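Local atomic coordinates of beta-N-acetylglucosaminidase (Thermotoga maritima, PDB entry 3WO8), a protein that probably hydrolyses terminal non-reducing N-acetyl-D-hexosamine residues from N-acetyl-beta-D-hexosaminides, as a member of glycosyl hydrolase family 3. Residues Lys112-Val117 with Gly164-Cys169; Glu345-Glu350 with Arg452-Thr457; Asp353-Val358 with Arg387-Glu392; Val399-Glu404 with Asn420-Lys425. One frame throughout, in Å; residues are numbered along the deposited sequence.

Contact 1: Lys112-Val117 with Gly164-Cys169; sequences KIMEIV and GGVIPC
Glu-115 leans from helix 100-117 over the end of helix 147-164, where Gly-164 and Gly-165 offer bare backbone. Its CG stands anti to the backbone N (chi1 -158°), on the side where these glycines lie. The chain can be followed outward. CB meets Gly-164 O at 3.7 Å. CG is 4.0 Å from both Gly-164 O and Gly-165 O. CD passes the carbonyl of Gly-164. OE2 ends 3.5 Å from Gly-164 O; these are two acceptors, and no bond links them. CB and CG thus lie against the two glycine carbonyls, and the carboxylate gains no bond from Gly-164 O. One turn back, Lys-112 CA approaches Gly-164 O at 3.4 Å in a CA-H...O contact, and Lys-112 CD touches the same oxygen. A CB on Gly-164 would clash with Lys-112 N, and one on Gly-165 with Glu-115 CG. The close approach of the two backbones thus depends on both glycines. Further along, Met-114 and Val-166 cross at about a right angle. Met-114 CB packs on Val-166 CG1 at 3.7 Å, and Met-114 SD lies 4.1 Å from Val-166 CG2. Tyr-161 and Val-122 touch both side chains and extend this buried apolar patch. Ile-113 faces elsewhere and packs on Ile-116 of the second subunit. Gly-165, with positive phi (128°), is the C-prime residue of a Schellman motif that ends helix 147-164. The chain then enters strand 167-173, a helix-to-strand turn of the TIM barrel.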
loop_
_atom_site.group_PDB
_atom_site.type_symbol
_atom_site.label_atom_id
_atom_site.label_comp_id
_atom_site.label_asym_id
_atom_site.label_seq_id
_atom_site.Cartn_x
_atom_site.Cartn_y
_atom_site.Cartn_z
ATOM N N LYS B 112 -12.586 -2.088 -0.540
ATOM C CA LYS B 112 -12.249 -3.203 -1.395
ATOM C C LYS B 112 -10.797 -3.628 -1.098
ATOM O O LYS B 112 -10.471 -4.800 -0.990
ATOM C CB LYS B 112 -12.494 -2.837 -2.871
ATOM C CG LYS B 112 -12.457 -4.025 -3.822
ATOM C CD LYS B 112 -13.735 -4.886 -3.787
ATOM C CE LYS B 112 -13.639 -6.176 -4.614
ATOM N NZ LYS B 112 -12.508 -7.052 -4.184
ATOM N N ILE B 113 -9.929 -2.661 -0.871
ATOM C CA ILE B 113 -8.575 -2.992 -0.458
ATOM C C ILE B 113 -8.480 -3.655 0.941
ATOM O O ILE B 113 -7.739 -4.607 1.150
ATOM C CB ILE B 113 -7.682 -1.747 -0.574
ATOM C CG1 ILE B 113 -7.541 -1.388 -2.076
ATOM C CG2 ILE B 113 -6.311 -2.032 0.024
ATOM C CD1 ILE B 113 -6.910 -0.023 -2.302
ATOM N N MET B 114 -9.222 -3.150 1.902
ATOM C CA MET B 114 -9.186 -3.754 3.214
ATOM C C MET B 114 -9.544 -5.210 3.069
ATOM O O MET B 114 -8.936 -6.108 3.664
ATOM C CB MET B 114 -10.172 -3.043 4.139
ATOM C CG MET B 114 -9.614 -1.777 4.753
ATOM S SD MET B 114 -10.957 -0.711 5.268
ATOM C CE MET B 114 -10.153 0.879 5.462
ATOM N N GLU B 115 -10.514 -5.446 2.202
ATOM C CA GLU B 115 -11.034 -6.767 2.024
ATOM C C GLU B 115 -10.024 -7.761 1.482
ATOM O O GLU B 115 -9.939 -8.917 1.935
ATOM C CB GLU B 115 -12.201 -6.702 1.092
ATOM C CG GLU B 115 -13.100 -7.894 1.256
ATOM C CD GLU B 115 -13.319 -8.566 -0.035
ATOM O OE1 GLU B 115 -12.386 -9.293 -0.449
ATOM O OE2 GLU B 115 -14.399 -8.316 -0.612
ATOM N N ILE B 116 -9.278 -7.298 0.481
ATOM C CA ILE B 116 -8.251 -8.091 -0.156
ATOM C C ILE B 116 -7.171 -8.427 0.863
ATOM O O ILE B 116 -6.606 -9.525 0.856
ATOM C CB ILE B 116 -7.680 -7.332 -1.353
ATOM C CG1 ILE B 116 -8.669 -7.427 -2.498
ATOM C CG2 ILE B 116 -6.361 -7.926 -1.803
ATOM C CD1 ILE B 116 -8.426 -6.464 -3.644
ATOM N N VAL B 117 -6.913 -7.468 1.737
ATOM C CA VAL B 117 -5.855 -7.580 2.717
ATOM C C VAL B 117 -6.294 -8.563 3.795
ATOM O O VAL B 117 -5.487 -9.300 4.350
ATOM C CB VAL B 117 -5.624 -6.207 3.358
ATOM C CG1 VAL B 117 -4.669 -6.309 4.508
ATOM C CG2 VAL B 117 -5.076 -5.208 2.364
ATOM N N GLY B 164 -17.625 -2.312 -0.743
ATOM C CA GLY B 164 -16.237 -2.814 -0.877
ATOM C C GLY B 164 -15.938 -4.117 -0.146
ATOM O O GLY B 164 -15.048 -4.894 -0.529
ATOM N N GLY B 165 -16.654 -4.380 0.936
ATOM C CA GLY B 165 -16.442 -5.636 1.644
ATOM C C GLY B 165 -16.194 -5.513 3.120
ATOM O O GLY B 165 -15.922 -6.521 3.767
ATOM N N VAL B 166 -16.301 -4.315 3.680
ATOM C CA VAL B 166 -16.114 -4.183 5.115
ATOM C C VAL B 166 -17.298 -3.529 5.810
ATOM O O VAL B 166 -17.922 -2.600 5.295
ATOM C CB VAL B 166 -14.803 -3.428 5.480
ATOM C CG1 VAL B 166 -13.622 -4.090 4.792
ATOM C CG2 VAL B 166 -14.887 -1.950 5.098
ATOM N N ILE B 167 -17.533 -4.009 7.029
ATOM C CA ILE B 167 -18.553 -3.458 7.885
ATOM C C ILE B 167 -17.951 -2.260 8.565
ATOM O O ILE B 167 -16.881 -2.369 9.198
ATOM C CB ILE B 167 -18.958 -4.433 8.980
ATOM C CG1 ILE B 167 -19.400 -5.762 8.365
ATOM C CG2 ILE B 167 -20.097 -3.857 9.807
ATOM C CD1 ILE B 167 -19.308 -6.908 9.340
ATOM N N PRO B 168 -18.621 -1.105 8.450
ATOM C CA PRO B 168 -18.097 0.073 9.084
ATOM C C PRO B 168 -18.586 0.182 10.474
ATOM O O PRO B 168 -19.490 -0.532 10.896
ATOM C CB PRO B 168 -18.680 1.213 8.265
ATOM C CG PRO B 168 -20.014 0.669 7.832
ATOM C CD PRO B 168 -19.823 -0.833 7.669
ATOM N N CYS B 169 -17.989 1.131 11.167
ATOM C CA CYS B 169 -18.343 1.461 12.516
ATOM C C CYS B 169 -18.476 2.981 12.699
ATOM O O CYS B 169 -17.492 3.689 12.747
ATOM C CB CYS B 169 -17.272 0.927 13.432
ATOM S SG CYS B 169 -17.777 1.142 15.137
#

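Contact 2: Glu345-Glu350 with Arg452-Thr457; sequences EFLGFE and RKIVVT
An antiparallel strand pair closes one end of the mixed sheet in the C-terminal part, with Leu-347 facing Ile-454 and Glu-345 facing Val-456. Both are hydrogen-bonded pairs. Leu-347 N donates to Ile-454 O at 2.8 Å, and Ile-454 N returns a bond to Leu-347 O. In the outer pair Val-456 N donates to Glu-345 O at 3.0 Å, nearly straight at 171°, and Glu-345 N donates to Val-456 O. Phe-346 and Val-455 form the non-hydrogen-bonded pair between them. On the face of Leu-347, its CD2 packs on Val-456 CG2 at 3.9 Å. The other face carries two phenylalanine rings. Val-455 CG2 sits at the edge of each, 3.8 Å from Phe-349 CZ and 4.1 Å from Phe-346 CD1. CB of Phe-349 already points to the partner strand, and CG lies between the backbone N and the carbonyl carbon (chi1 62°). In the ring, CD1 lies 3.3 Å from Lys-453 CB, and CE1 lies 3.5 Å from Ile-454 N. An alanine at Phe-349 would probably open a gap beside Val-455 CG2 and set the Lys-453 chain freer to move. Gly-348 takes the bend with positive phi, where a CB would strike Arg-452 O. The pattern is that of an antiparallel edge strand added to an otherwise parallel alpha/beta sheet.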
loop_
_atom_site.group_PDB
_atom_site.type_symbol
_atom_site.label_atom_id
_atom_site.label_comp_id
_atom_site.label_asym_id
_atom_site.label_seq_id
_atom_site.Cartn_x
_atom_site.Cartn_y
_atom_site.Cartn_z
ATOM N N GLU B 345 12.466 -25.538 1.862
ATOM C CA GLU B 345 12.957 -26.872 2.178
ATOM C C GLU B 345 13.999 -26.717 3.259
ATOM O O GLU B 345 14.836 -25.815 3.143
ATOM C CB GLU B 345 13.664 -27.486 0.963
ATOM C CG GLU B 345 12.745 -28.117 -0.080
ATOM C CD GLU B 345 13.412 -28.247 -1.443
ATOM O OE1 GLU B 345 14.389 -27.510 -1.710
ATOM O OE2 GLU B 345 12.938 -29.075 -2.258
ATOM N N PHE B 346 13.957 -27.581 4.288
ATOM C CA PHE B 346 15.080 -27.734 5.225
ATOM C C PHE B 346 15.924 -28.926 4.823
ATOM O O PHE B 346 15.409 -29.958 4.566
ATOM C CB PHE B 346 14.590 -27.922 6.642
ATOM C CG PHE B 346 13.532 -26.937 7.060
ATOM C CD1 PHE B 346 13.862 -25.682 7.537
ATOM C CD2 PHE B 346 12.194 -27.287 6.990
ATOM C CE1 PHE B 346 12.875 -24.804 7.938
ATOM C CE2 PHE B 346 11.196 -26.414 7.387
ATOM C CZ PHE B 346 11.544 -25.168 7.856
ATOM N N LEU B 347 17.227 -28.781 4.789
ATOM C CA LEU B 347 18.138 -29.807 4.284
ATOM C C LEU B 347 19.274 -30.105 5.284
ATOM O O LEU B 347 20.218 -29.304 5.447
ATOM C CB LEU B 347 18.819 -29.333 2.974
ATOM C CG LEU B 347 18.225 -29.615 1.593
ATOM C CD1 LEU B 347 16.701 -29.565 1.626
ATOM C CD2 LEU B 347 18.839 -28.661 0.562
ATOM N N GLY B 348 19.223 -31.284 5.897
ATOM C CA GLY B 348 20.323 -31.756 6.749
ATOM C C GLY B 348 20.005 -31.693 8.231
ATOM O O GLY B 348 20.857 -31.991 9.045
ATOM N N PHE B 349 18.783 -31.320 8.582
ATOM C CA PHE B 349 18.358 -31.275 9.967
ATOM C C PHE B 349 16.867 -31.092 9.924
ATOM O O PHE B 349 16.323 -30.778 8.879
ATOM C CB PHE B 349 18.979 -30.070 10.691
ATOM C CG PHE B 349 18.570 -28.746 10.099
ATOM C CD1 PHE B 349 19.246 -28.229 8.983
ATOM C CD2 PHE B 349 17.459 -28.058 10.604
ATOM C CE1 PHE B 349 18.842 -27.036 8.415
ATOM C CE2 PHE B 349 17.051 -26.867 10.038
ATOM C CZ PHE B 349 17.744 -26.353 8.946
ATOM N N GLU B 350 16.205 -31.255 11.052
ATOM C CA GLU B 350 14.757 -31.051 11.113
ATOM C C GLU B 350 14.406 -29.917 12.069
ATOM O O GLU B 350 13.401 -29.237 11.881
ATOM C CB GLU B 350 14.053 -32.349 11.533
ATOM C CG GLU B 350 13.977 -33.414 10.428
ATOM C CD GLU B 350 13.988 -34.843 10.971
ATOM O OE1 GLU B 350 14.502 -35.752 10.280
ATOM O OE2 GLU B 350 13.480 -35.068 12.093
ATOM N N ARG B 452 25.733 -30.373 4.788
ATOM C CA ARG B 452 25.531 -29.281 5.748
ATOM C C ARG B 452 24.048 -28.962 6.033
ATOM O O ARG B 452 23.119 -29.529 5.418
ATOM C CB ARG B 452 26.266 -28.034 5.287
ATOM C CG ARG B 452 27.715 -28.334 4.962
ATOM C CD ARG B 452 28.656 -27.190 5.295
ATOM N NE ARG B 452 30.056 -27.552 5.067
ATOM C CZ ARG B 452 31.116 -26.915 5.569
ATOM N NH1 ARG B 452 30.993 -25.855 6.363
ATOM N NH2 ARG B 452 32.327 -27.350 5.271
ATOM N N LYS B 453 23.838 -28.093 7.015
ATOM C CA LYS B 453 22.492 -27.627 7.360
ATOM C C LYS B 453 22.119 -26.450 6.438
ATOM O O LYS B 453 22.863 -25.464 6.346
ATOM C CB LYS B 453 22.432 -27.211 8.833
ATOM C CG LYS B 453 22.800 -28.303 9.832
ATOM C CD LYS B 453 22.260 -27.968 11.232
ATOM C CE LYS B 453 22.751 -28.918 12.320
ATOM N NZ LYS B 453 24.217 -29.149 12.172
ATOM N N ILE B 454 21.001 -26.582 5.722
ATOM C CA ILE B 454 20.618 -25.625 4.704
ATOM C C ILE B 454 19.149 -25.286 4.760
ATOM O O ILE B 454 18.302 -26.173 4.865
ATOM C CB ILE B 454 20.887 -26.160 3.318
ATOM C CG1 ILE B 454 22.347 -26.583 3.189
ATOM C CG2 ILE B 454 20.539 -25.092 2.282
ATOM C CD1 ILE B 454 22.623 -27.361 1.917
ATOM N N VAL B 455 18.851 -23.986 4.706
ATOM C CA VAL B 455 17.482 -23.525 4.501
ATOM C C VAL B 455 17.444 -22.881 3.118
ATOM O O VAL B 455 18.202 -21.923 2.817
ATOM C CB VAL B 455 17.006 -22.561 5.580
ATOM C CG1 VAL B 455 15.568 -22.160 5.317
ATOM C CG2 VAL B 455 17.077 -23.212 6.929
ATOM N N VAL B 456 16.601 -23.485 2.277
ATOM C CA VAL B 456 16.351 -23.043 0.906
ATOM C C VAL B 456 15.024 -22.329 0.906
ATOM O O VAL B 456 13.981 -22.961 0.911
ATOM C CB VAL B 456 16.316 -24.231 -0.094
ATOM C CG1 VAL B 456 16.041 -23.718 -1.486
ATOM C CG2 VAL B 456 17.656 -24.999 -0.096
ATOM N N THR B 457 15.074 -21.008 0.987
ATOM C CA THR B 457 13.877 -20.174 0.773
ATOM C C THR B 457 13.863 -19.985 -0.718
ATOM O O THR B 457 14.874 -20.276 -1.423
ATOM C CB THR B 457 14.016 -18.790 1.433
ATOM O OG1 THR B 457 15.248 -18.182 1.022
ATOM C CG2 THR B 457 14.003 -18.916 2.943
#

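Contact 3: Asp353-Val358 with Arg387-Glu392; sequences DHTSEV and RFFEVE
Phe-389 turns CG anti to its carbonyl carbon (chi1 -62°), and His-354 turns CG anti to its backbone N (chi1 153°). These torsions set the two CG atoms. The side chains run past each other in opposite directions. The rings form an offset edge-to-face pair, centroids 5.6 Å apart and planes at 63°. His-354 gives the edge, with CD2 3.9 Å from Phe-389 CD2. On the opposite side of the Phe-389 plane lies Val-358. Its CG2 makes a CH-pi contact over the face, 3.7 Å from the ring centroid, and its CG1 packs tightly on Phe-389 CE2 at 3.4 Å. Phe-389 is thus buried between a histidine edge and a valine. The backbones join beside it. Val-358 N donates to Val-391 O at 3.2 Å, while the bond from Val-391 N to Ser-356 O is weak. Ser-356 OG also makes a weak bond, to Glu-390 OE2. Glu-357 lays CB 3.8 Å from Val-391 CB, but its OE2 bonds Asp-409 N. Val-358 also touches Val-385 of helix 374-385. The arrangement is the opening of two parallel neighbouring strands in a beta-alpha-beta unit, 357-363 and 391-397, linked by that helix.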
loop_
_atom_site.group_PDB
_atom_site.type_symbol
_atom_site.label_atom_id
_atom_site.label_comp_id
_atom_site.label_asym_id
_atom_site.label_seq_id
_atom_site.Cartn_x
_atom_site.Cartn_y
_atom_site.Cartn_z
ATOM N N ASP B 353 18.259 -26.435 18.331
ATOM C CA ASP B 353 18.021 -26.013 19.713
ATOM C C ASP B 353 18.176 -24.505 19.735
ATOM O O ASP B 353 19.170 -23.963 19.219
ATOM C CB ASP B 353 19.014 -26.654 20.703
ATOM C CG ASP B 353 18.760 -28.163 20.949
ATOM O OD1 ASP B 353 17.765 -28.748 20.459
ATOM O OD2 ASP B 353 19.583 -28.770 21.667
ATOM N N HIS B 354 17.170 -23.834 20.292
ATOM C CA HIS B 354 17.233 -22.407 20.456
ATOM C C HIS B 354 18.373 -22.159 21.463
ATOM O O HIS B 354 18.242 -22.394 22.663
ATOM C CB HIS B 354 15.886 -21.815 20.900
ATOM C CG HIS B 354 16.024 -20.536 21.678
ATOM N ND1 HIS B 354 15.617 -20.412 22.992
ATOM C CD2 HIS B 354 16.566 -19.340 21.342
ATOM C CE1 HIS B 354 15.884 -19.191 23.423
ATOM N NE2 HIS B 354 16.465 -18.520 22.444
ATOM N N THR B 355 19.515 -21.743 20.927
ATOM C CA THR B 355 20.631 -21.287 21.719
ATOM C C THR B 355 20.314 -19.890 22.221
ATOM O O THR B 355 19.320 -19.277 21.847
ATOM C CB THR B 355 21.903 -21.219 20.867
ATOM O OG1 THR B 355 21.675 -20.373 19.732
ATOM C CG2 THR B 355 22.295 -22.592 20.384
ATOM N N SER B 356 21.172 -19.357 23.059
ATOM C CA SER B 356 20.905 -18.033 23.604
ATOM C C SER B 356 21.204 -16.910 22.585
ATOM O O SER B 356 20.510 -15.870 22.515
ATOM C CB SER B 356 21.723 -17.839 24.873
ATOM O OG SER B 356 21.253 -16.707 25.566
ATOM N N GLU B 357 22.257 -17.117 21.810
ATOM C CA GLU B 357 22.622 -16.139 20.813
ATOM C C GLU B 357 22.914 -16.785 19.482
ATOM O O GLU B 357 23.423 -17.918 19.405
ATOM C CB GLU B 357 23.817 -15.279 21.265
ATOM C CG GLU B 357 25.191 -15.882 21.011
ATOM C CD GLU B 357 25.752 -15.611 19.616
ATOM O OE1 GLU B 357 25.824 -14.420 19.221
ATOM O OE2 GLU B 357 26.160 -16.598 18.944
ATOM N N VAL B 358 22.571 -16.033 18.444
ATOM C CA VAL B 358 22.984 -16.363 17.101
ATOM C C VAL B 358 23.885 -15.286 16.621
ATOM O O VAL B 358 23.687 -14.140 16.940
ATOM C CB VAL B 358 21.837 -16.386 16.117
ATOM C CG1 VAL B 358 21.302 -17.770 16.035
ATOM C CG2 VAL B 358 20.751 -15.398 16.517
ATOM N N ARG B 387 13.222 -11.803 16.631
ATOM C CA ARG B 387 11.949 -12.289 17.168
ATOM C C ARG B 387 12.069 -13.649 17.812
ATOM O O ARG B 387 11.220 -14.028 18.597
ATOM C CB ARG B 387 10.855 -12.293 16.101
ATOM C CG ARG B 387 10.515 -10.894 15.628
ATOM C CD ARG B 387 9.320 -10.809 14.685
ATOM N NE ARG B 387 8.904 -9.415 14.743
ATOM C CZ ARG B 387 8.022 -8.916 15.612
ATOM N NH1 ARG B 387 7.784 -7.614 15.580
ATOM N NH2 ARG B 387 7.348 -9.698 16.486
ATOM N N PHE B 388 13.145 -14.357 17.498
ATOM C CA PHE B 388 13.416 -15.702 18.019
ATOM C C PHE B 388 14.713 -15.877 18.828
ATOM O O PHE B 388 15.029 -16.982 19.237
ATOM C CB PHE B 388 13.528 -16.654 16.840
ATOM C CG PHE B 388 12.437 -16.516 15.838
ATOM C CD1 PHE B 388 11.268 -17.232 15.974
ATOM C CD2 PHE B 388 12.590 -15.685 14.735
ATOM C CE1 PHE B 388 10.253 -17.118 15.038
ATOM C CE2 PHE B 388 11.587 -15.566 13.785
ATOM C CZ PHE B 388 10.410 -16.282 13.941
ATOM N N PHE B 389 15.493 -14.819 18.992
ATOM C CA PHE B 389 16.715 -14.844 19.797
ATOM C C PHE B 389 16.881 -13.575 20.656
ATOM O O PHE B 389 16.606 -12.436 20.223
ATOM C CB PHE B 389 17.914 -15.009 18.904
ATOM C CG PHE B 389 17.911 -16.282 18.156
ATOM C CD1 PHE B 389 17.182 -16.411 17.004
ATOM C CD2 PHE B 389 18.627 -17.382 18.626
ATOM C CE1 PHE B 389 17.176 -17.605 16.316
ATOM C CE2 PHE B 389 18.618 -18.581 17.945
ATOM C CZ PHE B 389 17.895 -18.688 16.787
ATOM N N GLU B 390 17.372 -13.788 21.873
ATOM C CA GLU B 390 17.484 -12.697 22.867
ATOM C C GLU B 390 18.815 -11.956 22.743
ATOM O O GLU B 390 18.987 -10.869 23.305
ATOM C CB GLU B 390 17.266 -13.232 24.287
ATOM C CG GLU B 390 18.124 -14.438 24.649
ATOM C CD GLU B 390 17.502 -15.272 25.751
ATOM O OE1 GLU B 390 16.318 -15.660 25.623
ATOM O OE2 GLU B 390 18.201 -15.553 26.750
ATOM N N VAL B 391 19.747 -12.566 22.005
ATOM C CA VAL B 391 21.006 -11.921 21.668
ATOM C C VAL B 391 21.516 -12.300 20.268
ATOM O O VAL B 391 21.411 -13.436 19.839
ATOM C CB VAL B 391 22.087 -12.267 22.710
ATOM C CG1 VAL B 391 23.264 -11.327 22.575
ATOM C CG2 VAL B 391 21.514 -12.211 24.120
ATOM N N GLU B 392 22.094 -11.333 19.575
ATOM C CA GLU B 392 22.524 -11.548 18.221
ATOM C C GLU B 392 23.685 -10.637 17.840
ATOM O O GLU B 392 23.647 -9.434 18.065
ATOM C CB GLU B 392 21.352 -11.465 17.228
ATOM C CG GLU B 392 20.561 -10.181 17.163
ATOM C CD GLU B 392 19.641 -10.078 15.930
ATOM O OE1 GLU B 392 20.077 -9.463 14.933
ATOM O OE2 GLU B 392 18.489 -10.580 15.939
#

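Contact 4: Val399-Glu404 with Asn420-Lys425; sequences VEDGPE and NEKALK
The carboxamide of Asn-420 and the carboxylate of Asp-401 are the flat groups here, and each meets its partner off its own plane. Glu-400 O lies about 1.4 Å out of the Asn-420 carboxamide plane. Lys-422 NZ likewise stands well out of the Asp-401 carboxylate plane. Both groups stand where the loop after strand 391-397 packs on the first turn of helix 421-429, in the alpha/beta C-terminal domain. Asn-420 holds the N-cap position, but its side chain makes no capping bond. It turns to the loop instead. Its CG eclipses the backbone N (chi1 1°), an unfavourable torsion. ND2 approaches Glu-400 O at 2.6 Å, yet the N-H...O angle of 118° makes this a weak hydrogen bond. An alanine at Asn-420 would probably leave Glu-400 O without this side-chain donor and the loop less firmly held to the helix start. Lys-422 runs beside Asp-401, both pointing the same way. Its NZ meets Asp-401 OD1 at 3.3 Å in a salt bridge whose hydrogen bond is weak. Lower down the same chain, Lys-422 CD rests 3.5 Å from Asp-401 O. Ala-423 fills the middle. Pro-403 packs on the next turn, against Ala-426 and His-427. Gly-402 has positive phi, and a CB there would clash with Ala-423 O. The backbones come close at this point, with Gly-402 CA 4.1 Å from Ala-423 CA. The methyl of Ala-423 packs on the loop backbone, its CB 3.6 Å from Glu-400 O and 3.7 Å from Gly-402 N.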
loop_
_atom_site.group_PDB
_atom_site.type_symbol
_atom_site.label_atom_id
_atom_site.label_comp_id
_atom_site.label_asym_id
_atom_site.label_seq_id
_atom_site.Cartn_x
_atom_site.Cartn_y
_atom_site.Cartn_z
ATOM N N VAL B 399 29.346 -9.916 -0.817
ATOM C CA VAL B 399 29.011 -11.184 -1.400
ATOM C C VAL B 399 30.224 -11.756 -2.108
ATOM O O VAL B 399 30.532 -12.924 -1.982
ATOM C CB VAL B 399 27.787 -11.044 -2.333
ATOM C CG1 VAL B 399 28.015 -11.655 -3.726
ATOM C CG2 VAL B 399 26.594 -11.691 -1.672
ATOM N N GLU B 400 30.915 -10.890 -2.835
ATOM C CA GLU B 400 32.103 -11.252 -3.642
ATOM C C GLU B 400 33.322 -11.726 -2.819
ATOM O O GLU B 400 34.124 -12.492 -3.329
ATOM C CB GLU B 400 32.494 -10.118 -4.643
ATOM C CG GLU B 400 32.410 -8.672 -4.124
ATOM C CD GLU B 400 30.977 -8.059 -4.056
ATOM O OE1 GLU B 400 30.862 -6.845 -3.764
ATOM O OE2 GLU B 400 29.950 -8.758 -4.274
ATOM N N ASP B 401 33.443 -11.292 -1.565
ATOM C CA ASP B 401 34.544 -11.712 -0.692
ATOM C C ASP B 401 34.250 -13.005 0.082
ATOM O O ASP B 401 35.159 -13.798 0.359
ATOM C CB ASP B 401 34.935 -10.582 0.280
ATOM C CG ASP B 401 35.785 -9.499 -0.395
ATOM O OD1 ASP B 401 36.680 -9.865 -1.192
ATOM O OD2 ASP B 401 35.557 -8.290 -0.145
ATOM N N GLY B 402 32.983 -13.226 0.410
ATOM C CA GLY B 402 32.601 -14.259 1.375
ATOM C C GLY B 402 32.581 -13.690 2.797
ATOM O O GLY B 402 33.002 -12.543 3.048
ATOM N N PRO B 403 32.092 -14.480 3.742
ATOM C CA PRO B 403 32.059 -14.075 5.131
ATOM C C PRO B 403 33.396 -14.256 5.824
ATOM O O PRO B 403 33.988 -15.343 5.763
ATOM C CB PRO B 403 31.051 -15.021 5.751
ATOM C CG PRO B 403 31.082 -16.217 4.882
ATOM C CD PRO B 403 31.425 -15.755 3.513
ATOM N N GLU B 404 33.865 -13.185 6.463
ATOM C CA GLU B 404 34.939 -13.255 7.453
ATOM C C GLU B 404 34.612 -14.376 8.444
ATOM O O GLU B 404 33.427 -14.674 8.719
ATOM C CB GLU B 404 35.093 -11.906 8.183
ATOM C CG GLU B 404 33.779 -11.296 8.754
ATOM C CD GLU B 404 33.180 -10.090 7.956
ATOM O OE1 GLU B 404 33.261 -8.952 8.484
ATOM O OE2 GLU B 404 32.619 -10.244 6.830
ATOM N N ASN B 420 32.666 -16.378 -6.577
ATOM C CA ASN B 420 34.027 -16.912 -6.730
ATOM C C ASN B 420 34.322 -18.061 -5.793
ATOM O O ASN B 420 33.486 -18.452 -4.979
ATOM C CB ASN B 420 35.142 -15.849 -6.597
ATOM C CG ASN B 420 34.627 -14.451 -6.314
ATOM O OD1 ASN B 420 33.815 -13.909 -7.070
ATOM N ND2 ASN B 420 35.151 -13.831 -5.264
ATOM N N GLU B 421 35.525 -18.607 -5.961
ATOM C CA GLU B 421 36.006 -19.749 -5.201
ATOM C C GLU B 421 36.554 -19.282 -3.858
ATOM O O GLU B 421 36.342 -19.938 -2.840
ATOM C CB GLU B 421 37.080 -20.506 -6.000
ATOM C CG GLU B 421 37.796 -21.661 -5.271
ATOM C CD GLU B 421 36.896 -22.856 -4.956
ATOM O OE1 GLU B 421 36.375 -23.477 -5.897
ATOM O OE2 GLU B 421 36.717 -23.198 -3.766
ATOM N N LYS B 422 37.257 -18.155 -3.838
ATOM C CA LYS B 422 37.768 -17.660 -2.559
ATOM C C LYS B 422 36.599 -17.420 -1.607
ATOM O O LYS B 422 36.681 -17.733 -0.408
ATOM C CB LYS B 422 38.646 -16.416 -2.730
ATOM C CG LYS B 422 37.948 -15.181 -3.258
ATOM C CD LYS B 422 37.613 -14.189 -2.150
ATOM C CE LYS B 422 38.860 -13.620 -1.474
ATOM N NZ LYS B 422 38.512 -12.502 -0.550
ATOM N N ALA B 423 35.501 -16.917 -2.170
ATOM C CA ALA B 423 34.278 -16.691 -1.411
ATOM C C ALA B 423 33.618 -18.003 -0.968
ATOM O O ALA B 423 33.220 -18.156 0.182
ATOM C CB ALA B 423 33.304 -15.838 -2.214
ATOM N N LEU B 424 33.500 -18.955 -1.869
ATOM C CA LEU B 424 32.920 -20.238 -1.495
ATOM C C LEU B 424 33.710 -20.827 -0.340
ATOM O O LEU B 424 33.137 -21.388 0.597
ATOM C CB LEU B 424 32.890 -21.220 -2.675
ATOM C CG LEU B 424 32.531 -22.649 -2.233
ATOM C CD1 LEU B 424 31.149 -22.732 -1.592
ATOM C CD2 LEU B 424 32.632 -23.649 -3.375
ATOM N N LYS B 425 35.031 -20.678 -0.426
ATOM C CA LYS B 425 35.940 -21.105 0.625
ATOM C C LYS B 425 35.585 -20.446 1.970
ATOM O O LYS B 425 35.406 -21.140 2.977
ATOM C CB LYS B 425 37.400 -20.808 0.218
ATOM C CG LYS B 425 38.343 -20.440 1.370
ATOM C CD LYS B 425 39.813 -20.646 1.020
ATOM C CE LYS B 425 40.691 -20.711 2.274
ATOM N NZ LYS B 425 41.969 -21.425 2.022
#

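How the contacts relate
Contact 1 belongs to the TIM barrel, which in this family carries the active site. The other three belong to the C-terminal part. Contact 1 is about 38 Å from contact 3 and 49 Å from contact 4, centre to centre. It is also the one of the four that reaches the second subunit. Contacts 2 and 3 serve the same mixed sheet. Contact 2 lies at its 345-347 edge and contact 3 at its 391-397 edge, centres about 18 Å apart. Contacts 3 and 4 are both nested within the chain loop that contact 2 closes. Contact 4 comes within about 7 Å of contact 2 at the nearest atoms, without touching.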